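Pullulanase (Bacillus acidopullulyticus, PDB 2WAN) hydrolyses alpha-1,6-glucosidic linkages in pullulan and related starch polysaccharides, as a debranching glycoside hydrolase of the alpha-amylase type. Local coordinates at residues A[432-437]-A[823-828]; A[766-771]-A[818-823]. All blocks are in the same frame, centred on the assembly; numbering follows the deposited sequence.

Both contacts are buried and both use helix 811-826, which lies outside the last strand of the catalytic beta/alpha barrel. Contact 1 (432-437 with 823-828) joins the end of that helix to the lead-in of the first barrel strand; it is small, mixing one valine methyl with polar side chains and a bridging water. Contact 2 (766-771 with 818-823), a turn earlier on the helix, is larger and apolar, packing it against helix 753-769 where the C-terminal beta domain closes in. The two sites touch: Val434 CG1 packs against Phe768 CE1, and the guanidinium of Arg824 is held by backbone carbonyls of 766-771. Polar bridging thus borders the barrel wall, while hydrophobic packing joins the two helices.

Contact 1: A[432-437]-A[823-828]; sequences DEVIYE and LRNQHP
Val434 meets Arg824 and Asn825 where the ring of the beta/alpha (TIM-type) barrel closes: Val434 immediately precedes the first barrel strand, 435-438, and the two polar residues belong to helix 811-826, which follows the eighth. Direct packing is slight and falls to a single methyl. Val434 CG2 lies 3.7 Å from Asn825 OD1 and 4.3 Å from Arg824 CD, so the methyl faces both the amide oxygen of one side chain and the aliphatic stem of the other. The amide is held on its other polar atom, since Asn825 ND2 bonds to Gly482 O just ahead of the second barrel strand.

The polar link runs through water. Arg824 stretches out with its first three torsions all near 180° (chi1 -169°), which carries the guanidinium past Val434 toward the carbonyl of Glu433, with room for one water between them. Its NH1 bonds to Phe768 O and Ser770 O at the end of helix 753-769, which, with the water on NE, probably fixes the group's rotation. Nearby, Arg831 forms a salt bridge with Asp432 and also bonds to Arg824 O. The bridging water donates to Glu433 O at 2.8 Å and accepts from Arg824 NE at 2.9 Å, lying at the guanidinium edge and in its plane.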
ATOM      1  N   ASP A 432       1.147   9.401 -18.734  1.00  9.17           N
ATOM      2  CA  ASP A 432       1.624   8.922 -20.021  1.00  9.61           C
ATOM      3  C   ASP A 432       1.729   7.395 -20.085  1.00  9.30           C
ATOM      4  O   ASP A 432       2.106   6.851 -21.136  1.00 10.96           O
ATOM      5  CB  ASP A 432       2.998   9.534 -20.351  1.00  8.80           C
ATOM      6  CG  ASP A 432       2.935  11.058 -20.478  1.00 13.85           C
ATOM      7  OD1 ASP A 432       1.889  11.574 -20.917  1.00 12.15           O
ATOM      8  OD2 ASP A 432       3.919  11.720 -20.119  1.00 13.91           O
ATOM      9  N   GLU A 433       1.408   6.712 -18.989  1.00 10.06           N
ATOM     10  CA  GLU A 433       1.433   5.236 -18.998  1.00  9.41           C
ATOM     11  C   GLU A 433       0.048   4.665 -19.273  1.00 10.95           C
ATOM     12  O   GLU A 433      -0.948   5.256 -18.896  1.00 10.59           O
ATOM     13  CB  GLU A 433       1.965   4.677 -17.670  1.00 11.78           C
ATOM     14  CG  GLU A 433       3.430   5.061 -17.415  1.00 13.11           C
ATOM     15  CD  GLU A 433       4.167   4.135 -16.480  1.00 14.68           C
ATOM     16  OE1 GLU A 433       3.519   3.411 -15.691  1.00 12.87           O
ATOM     17  OE2 GLU A 433       5.425   4.128 -16.543  1.00 13.33           O
ATOM     18  N   VAL A 434       0.010   3.535 -19.982  1.00  9.12           N
ATOM     19  CA  VAL A 434      -1.200   2.695 -20.056  1.00  9.27           C
ATOM     20  C   VAL A 434      -0.775   1.337 -19.514  1.00 10.41           C
ATOM     21  O   VAL A 434      -0.024   0.589 -20.168  1.00 11.27           O
ATOM     22  CB  VAL A 434      -1.761   2.562 -21.483  1.00  9.33           C
ATOM     23  CG1 VAL A 434      -3.118   1.838 -21.412  1.00  9.75           C
ATOM     24  CG2 VAL A 434      -1.965   3.938 -22.101  1.00 11.45           C
ATOM     25  N   ILE A 435      -1.258   1.045 -18.308  1.00  8.75           N
ATOM     26  CA  ILE A 435      -0.718  -0.036 -17.492  1.00  8.77           C
ATOM     27  C   ILE A 435      -1.534  -1.322 -17.717  1.00  9.85           C
ATOM     28  O   ILE A 435      -2.755  -1.309 -17.654  1.00  8.68           O
ATOM     29  CB  ILE A 435      -0.692   0.372 -15.995  1.00 11.08           C
ATOM     30  CG1 ILE A 435       0.214   1.598 -15.800  1.00  9.04           C
ATOM     31  CG2 ILE A 435      -0.180  -0.783 -15.134  1.00  9.22           C
ATOM     32  CD1 ILE A 435       0.131   2.228 -14.388  1.00 10.14           C
ATOM     33  N   TYR A 436      -0.839  -2.431 -17.951  1.00  9.41           N
ATOM     34  CA  TYR A 436      -1.460  -3.713 -18.277  1.00  8.71           C
ATOM     35  C   TYR A 436      -1.037  -4.743 -17.233  1.00  9.24           C
ATOM     36  O   TYR A 436       0.127  -5.151 -17.194  1.00  9.33           O
ATOM     37  CB  TYR A 436      -0.976  -4.110 -19.674  1.00  7.18           C
ATOM     38  CG  TYR A 436      -1.529  -5.376 -20.306  1.00  7.52           C
ATOM     39  CD1 TYR A 436      -0.869  -6.592 -20.156  1.00  7.75           C
ATOM     40  CD2 TYR A 436      -2.658  -5.329 -21.129  1.00  9.10           C
ATOM     41  CE1 TYR A 436      -1.334  -7.757 -20.779  1.00 10.54           C
ATOM     42  CE2 TYR A 436      -3.140  -6.487 -21.765  1.00  9.39           C
ATOM     43  CZ  TYR A 436      -2.467  -7.684 -21.602  1.00 11.57           C
ATOM     44  OH  TYR A 436      -2.928  -8.813 -22.250  1.00 11.68           O
ATOM     45  N   GLU A 437      -1.971  -5.144 -16.371  1.00 10.45           N
ATOM     46  CA  GLU A 437      -1.658  -6.089 -15.280  1.00  9.10           C
ATOM     47  C   GLU A 437      -1.579  -7.536 -15.777  1.00 11.17           C
ATOM     48  O   GLU A 437      -2.492  -8.017 -16.453  1.00 10.69           O
ATOM     49  CB  GLU A 437      -2.702  -5.995 -14.161  1.00 12.94           C
ATOM     50  CG  GLU A 437      -2.355  -6.850 -12.916  1.00 10.24           C
ATOM     51  CD  GLU A 437      -3.444  -6.751 -11.830  1.00 13.97           C
ATOM     52  OE1 GLU A 437      -4.649  -6.705 -12.168  1.00 12.17           O
ATOM     53  OE2 GLU A 437      -3.095  -6.748 -10.643  1.00 14.31           O
ATOM     54  N   LEU A 823      -5.022   5.818 -29.899  1.00  9.19           N
ATOM     55  CA  LEU A 823      -5.541   7.194 -29.934  1.00 10.68           C
ATOM     56  C   LEU A 823      -5.031   8.028 -28.735  1.00 10.19           C
ATOM     57  O   LEU A 823      -4.514   9.138 -28.924  1.00 10.17           O
ATOM     58  CB  LEU A 823      -7.075   7.198 -29.984  1.00  9.03           C
ATOM     59  CG  LEU A 823      -7.690   8.610 -30.131  1.00 11.71           C
ATOM     60  CD1 LEU A 823      -7.584   9.104 -31.573  1.00 14.74           C
ATOM     61  CD2 LEU A 823      -9.136   8.556 -29.703  1.00 14.81           C
ATOM     62  N   ARG A 824      -5.182   7.510 -27.519  1.00  9.19           N
ATOM     63  CA  ARG A 824      -4.638   8.163 -26.329  1.00 10.10           C
ATOM     64  C   ARG A 824      -3.128   8.400 -26.449  1.00 10.71           C
ATOM     65  O   ARG A 824      -2.640   9.503 -26.094  1.00  8.83           O
ATOM     66  CB  ARG A 824      -4.935   7.354 -25.057  1.00  7.47           C
ATOM     67  CG  ARG A 824      -4.614   8.141 -23.787  1.00  9.81           C
ATOM     68  CD  ARG A 824      -4.642   7.256 -22.531  1.00  9.51           C
ATOM     69  NE  ARG A 824      -4.299   8.035 -21.326  1.00 10.94           N
ATOM     70  CZ  ARG A 824      -5.148   8.816 -20.648  1.00  9.67           C
ATOM     71  NH1 ARG A 824      -6.402   8.986 -21.057  1.00 10.73           N
ATOM     72  NH2 ARG A 824      -4.728   9.471 -19.566  1.00 13.61           N
ATOM     73  N   ASN A 825      -2.395   7.388 -26.936  1.00  9.15           N
ATOM     74  CA  ASN A 825      -0.932   7.512 -27.048  1.00 10.74           C
ATOM     75  C   ASN A 825      -0.551   8.654 -27.985  1.00  9.72           C
ATOM     76  O   ASN A 825       0.485   9.292 -27.800  1.00 10.78           O
ATOM     77  CB  ASN A 825      -0.268   6.222 -27.558  1.00 11.66           C
ATOM     78  CG  ASN A 825      -0.377   5.047 -26.585  1.00 11.81           C
ATOM     79  OD1 ASN A 825      -0.736   5.194 -25.401  1.00 10.49           O
ATOM     80  ND2 ASN A 825      -0.058   3.839 -27.100  1.00  9.50           N
ATOM     81  N   GLN A 826      -1.385   8.891 -28.996  1.00  9.96           N
ATOM     82  CA  GLN A 826      -1.111   9.887 -30.039  1.00 12.53           C
ATOM     83  C   GLN A 826      -1.566  11.291 -29.680  1.00 11.62           C
ATOM     84  O   GLN A 826      -1.129  12.262 -30.319  1.00 11.54           O
ATOM     85  CB  GLN A 826      -1.787   9.467 -31.348  1.00 10.03           C
ATOM     86  CG  GLN A 826      -1.088   8.314 -32.075  1.00 18.43           C
ATOM     87  CD  GLN A 826       0.335   8.672 -32.515  1.00 28.52           C
ATOM     88  OE1 GLN A 826       1.226   7.815 -32.545  1.00 30.69           O
ATOM     89  NE2 GLN A 826       0.547   9.945 -32.862  1.00 25.03           N
ATOM     90  N   HIS A 827      -2.448  11.396 -28.682  1.00  8.83           N
ATOM     91  CA  HIS A 827      -3.121  12.655 -28.392  1.00  9.59           C
ATOM     92  C   HIS A 827      -2.972  13.082 -26.961  1.00  9.23           C
ATOM     93  O   HIS A 827      -3.744  12.651 -26.093  1.00  8.82           O
ATOM     94  CB  HIS A 827      -4.594  12.585 -28.841  1.00  8.04           C
ATOM     95  CG  HIS A 827      -4.716  12.612 -30.321  1.00 11.19           C
ATOM     96  ND1 HIS A 827      -4.549  13.769 -31.052  1.00 10.44           N
ATOM     97  CD2 HIS A 827      -4.855  11.608 -31.221  1.00  8.92           C
ATOM     98  CE1 HIS A 827      -4.622  13.480 -32.337  1.00  8.19           C
ATOM     99  NE2 HIS A 827      -4.803  12.177 -32.467  1.00  9.45           N
ATOM    100  N   PRO A 828      -1.967  13.948 -26.701  1.00  9.21           N
ATOM    101  CA  PRO A 828      -1.660  14.356 -25.332  1.00  9.43           C
ATOM    102  C   PRO A 828      -2.744  15.205 -24.629  1.00  8.80           C
ATOM    103  O   PRO A 828      -2.668  15.409 -23.415  1.00  8.80           O
ATOM    104  CB  PRO A 828      -0.311  15.101 -25.481  1.00 10.06           C
ATOM    105  CG  PRO A 828      -0.309  15.626 -26.901  1.00 10.53           C
ATOM    106  CD  PRO A 828      -1.037  14.529 -27.691  1.00  9.73           C
TER
HETATM  107  O   HOH W   1      -1.634   7.151 -20.805  1.00 10.36           O

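Contact 2: A[766-771]-A[818-823]; sequences VVFTSQ and SSMIHL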
ATOM      1  N   VAL A 766     -14.125   4.787 -21.291  1.00  8.71           N
ATOM      2  CA  VAL A 766     -14.060   5.811 -20.252  1.00  9.42           C
ATOM      3  C   VAL A 766     -12.666   5.825 -19.614  1.00 10.09           C
ATOM      4  O   VAL A 766     -12.058   6.886 -19.464  1.00 10.37           O
ATOM      5  CB  VAL A 766     -15.169   5.641 -19.169  1.00  9.62           C
ATOM      6  CG1 VAL A 766     -15.039   6.721 -18.085  1.00 11.08           C
ATOM      7  CG2 VAL A 766     -16.567   5.722 -19.810  1.00  8.25           C
ATOM      8  N   VAL A 767     -12.167   4.652 -19.229  1.00  8.02           N
ATOM      9  CA  VAL A 767     -10.830   4.571 -18.635  1.00 10.72           C
ATOM     10  C   VAL A 767      -9.766   5.176 -19.572  1.00 12.41           C
ATOM     11  O   VAL A 767      -8.917   5.975 -19.140  1.00 11.73           O
ATOM     12  CB  VAL A 767     -10.467   3.130 -18.217  1.00 11.77           C
ATOM     13  CG1 VAL A 767      -8.977   3.054 -17.760  1.00  9.50           C
ATOM     14  CG2 VAL A 767     -11.386   2.651 -17.097  1.00 11.17           C
ATOM     15  N   PHE A 768      -9.830   4.834 -20.858  1.00 10.19           N
ATOM     16  CA  PHE A 768      -8.799   5.265 -21.808  1.00  9.20           C
ATOM     17  C   PHE A 768      -8.910   6.733 -22.232  1.00 10.87           C
ATOM     18  O   PHE A 768      -7.931   7.300 -22.765  1.00 13.90           O
ATOM     19  CB  PHE A 768      -8.810   4.377 -23.061  1.00  7.92           C
ATOM     20  CG  PHE A 768      -8.498   2.913 -22.791  1.00  9.84           C
ATOM     21  CD1 PHE A 768      -7.480   2.545 -21.904  1.00 13.07           C
ATOM     22  CD2 PHE A 768      -9.200   1.921 -23.458  1.00 12.86           C
ATOM     23  CE1 PHE A 768      -7.165   1.185 -21.696  1.00 16.46           C
ATOM     24  CE2 PHE A 768      -8.919   0.567 -23.258  1.00 13.20           C
ATOM     25  CZ  PHE A 768      -7.886   0.198 -22.383  1.00 13.97           C
ATOM     26  N   THR A 769     -10.077   7.355 -22.023  1.00  8.73           N
ATOM     27  CA  THR A 769     -10.260   8.747 -22.479  1.00  8.33           C
ATOM     28  C   THR A 769     -10.378   9.767 -21.342  1.00  8.99           C
ATOM     29  O   THR A 769     -10.535  10.973 -21.612  1.00 10.73           O
ATOM     30  CB  THR A 769     -11.454   8.902 -23.463  1.00  9.07           C
ATOM     31  OG1 THR A 769     -12.650   8.376 -22.876  1.00 10.22           O
ATOM     32  CG2 THR A 769     -11.153   8.179 -24.771  1.00  8.46           C
ATOM     33  N   SER A 770     -10.291   9.287 -20.099  1.00 11.29           N
ATOM     34  CA  SER A 770     -10.333  10.148 -18.901  1.00 11.08           C
ATOM     35  C   SER A 770      -8.937  10.691 -18.591  1.00 12.13           C
ATOM     36  O   SER A 770      -7.921  10.014 -18.831  1.00  9.88           O
ATOM     37  CB  SER A 770     -10.833   9.357 -17.696  1.00 12.94           C
ATOM     38  OG  SER A 770     -12.231   9.096 -17.815  1.00 11.14           O
ATOM     39  N   GLN A 771      -8.879  11.902 -18.044  1.00  9.30           N
ATOM     40  CA  GLN A 771      -7.609  12.395 -17.481  1.00 10.15           C
ATOM     41  C   GLN A 771      -7.187  11.498 -16.313  1.00  9.63           C
ATOM     42  O   GLN A 771      -8.037  10.995 -15.573  1.00  9.49           O
ATOM     43  CB  GLN A 771      -7.750  13.849 -16.999  1.00 10.24           C
ATOM     44  CG  GLN A 771      -8.267  14.823 -18.075  1.00 12.35           C
ATOM     45  CD  GLN A 771      -7.306  14.978 -19.245  1.00 11.50           C
ATOM     46  OE1 GLN A 771      -6.097  15.103 -19.056  1.00 12.00           O
ATOM     47  NE2 GLN A 771      -7.845  14.973 -20.462  1.00  9.36           N
ATOM     48  N   SER A 818      -7.231  -1.751 -28.841  1.00  9.10           N
ATOM     49  CA  SER A 818      -5.977  -1.272 -29.428  1.00  9.37           C
ATOM     50  C   SER A 818      -6.174   0.111 -30.041  1.00  9.23           C
ATOM     51  O   SER A 818      -5.344   1.002 -29.851  1.00  9.97           O
ATOM     52  CB  SER A 818      -5.459  -2.261 -30.485  1.00 13.43           C
ATOM     53  OG  SER A 818      -4.319  -1.727 -31.156  1.00 17.47           O
ATOM     54  N   SER A 819      -7.294   0.313 -30.735  1.00  9.88           N
ATOM     55  CA  SER A 819      -7.540   1.593 -31.410  1.00 10.78           C
ATOM     56  C   SER A 819      -7.698   2.735 -30.393  1.00  9.80           C
ATOM     57  O   SER A 819      -7.199   3.841 -30.626  1.00 11.55           O
ATOM     58  CB  SER A 819      -8.786   1.506 -32.311  1.00 12.93           C
ATOM     59  OG  SER A 819      -8.536   0.661 -33.431  1.00 15.31           O
ATOM     60  N   MET A 820      -8.390   2.461 -29.281  1.00 10.59           N
ATOM     61  CA  MET A 820      -8.541   3.419 -28.179  1.00 10.58           C
ATOM     62  C   MET A 820      -7.213   3.747 -27.526  1.00 11.61           C
ATOM     63  O   MET A 820      -6.928   4.909 -27.225  1.00 10.82           O
ATOM     64  CB  MET A 820      -9.505   2.893 -27.109  1.00 10.85           C
ATOM     65  CG  MET A 820     -10.941   3.263 -27.364  1.00 18.52           C
ATOM     66  SD  MET A 820     -11.326   5.040 -27.185  1.00 19.39           S
ATOM     67  CE  MET A 820     -13.079   4.891 -27.590  1.00 18.84           C
ATOM     68  N   ILE A 821      -6.414   2.709 -27.282  1.00  9.17           N
ATOM     69  CA  ILE A 821      -5.120   2.900 -26.619  1.00  8.68           C
ATOM     70  C   ILE A 821      -4.187   3.725 -27.515  1.00  9.74           C
ATOM     71  O   ILE A 821      -3.586   4.698 -27.053  1.00  9.39           O
ATOM     72  CB  ILE A 821      -4.510   1.558 -26.217  1.00 10.51           C
ATOM     73  CG1 ILE A 821      -5.312   0.965 -25.063  1.00 11.18           C
ATOM     74  CG2 ILE A 821      -3.006   1.712 -25.809  1.00 10.62           C
ATOM     75  CD1 ILE A 821      -5.156  -0.555 -24.934  1.00  9.67           C
ATOM     76  N   HIS A 822      -4.103   3.370 -28.797  1.00 10.12           N
ATOM     77  CA  HIS A 822      -3.263   4.133 -29.733  1.00  9.33           C
ATOM     78  C   HIS A 822      -3.712   5.587 -29.894  1.00 10.91           C
ATOM     79  O   HIS A 822      -2.878   6.484 -29.990  1.00  9.57           O
ATOM     80  CB  HIS A 822      -3.200   3.434 -31.095  1.00 10.01           C
ATOM     81  CG  HIS A 822      -2.417   2.153 -31.066  1.00 12.18           C
ATOM     82  ND1 HIS A 822      -1.101   2.070 -31.463  1.00 23.51           N
ATOM     83  CD2 HIS A 822      -2.767   0.907 -30.671  1.00  9.99           C
ATOM     84  CE1 HIS A 822      -0.682   0.822 -31.340  1.00 18.35           C
ATOM     85  NE2 HIS A 822      -1.672   0.098 -30.855  1.00 19.15           N
ATOM     86  N   LEU A 823      -5.022   5.818 -29.899  1.00  9.19           N
ATOM     87  CA  LEU A 823      -5.541   7.194 -29.934  1.00 10.68           C
ATOM     88  C   LEU A 823      -5.031   8.028 -28.735  1.00 10.19           C
ATOM     89  O   LEU A 823      -4.514   9.138 -28.924  1.00 10.17           O
ATOM     90  CB  LEU A 823      -7.075   7.198 -29.984  1.00  9.03           C
ATOM     91  CG  LEU A 823      -7.690   8.610 -30.131  1.00 11.71           C
ATOM     92  CD1 LEU A 823      -7.584   9.104 -31.573  1.00 14.74           C
ATOM     93  CD2 LEU A 823      -9.136   8.556 -29.703  1.00 14.81           C
TER
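Apolar helix-to-helix packing joins Phe768 and Thr769, at the end of helix 753-769, to Met820 and Ile821 on helix 811-826. These helices come before and after strand 773-777, the eighth of the catalytic barrel, and form part of the layer around it. The backbones come closest at Phe768 and Ile821, whose CA atoms are 6.5 Å apart.

The Phe768 ring carries most of the contact. Ile821 CG1 sits over one face, 3.9 Å from the ring centroid and 13° off its normal, a CH-pi contact, while Ile821 CD1 continues outward to Phe768 CZ at 3.8 Å. The Ile821 torsion that sets CG1 opposite the carbonyl carbon (chi1 -71°) lays this branch over the ring. Met820 approaches obliquely, its CB 3.8 Å from Phe768 CD2. Its chain then bends at chi2, taking SD to within 4.0 Å of Thr769 CG2. Beyond this pair lies the C-terminal beta domain: Met820 touches Ile918, and Thr769 touches Val870 while its hydroxyl bonds to Tyr872 OH and Ala765 O.

At the helix end, Ser770 OG donates to Val766 O at 2.8 Å from above the carbonyl plane, and Thr769 N reaches the same oxygen from the opposite face, so this carbonyl oxygen takes two bonds, one on each face of its plane. Between the segments themselves there is no hydrogen bond; cohesion rests on dispersion and CH-pi contact, and hence on the fit of an aliphatic branch against an aromatic face.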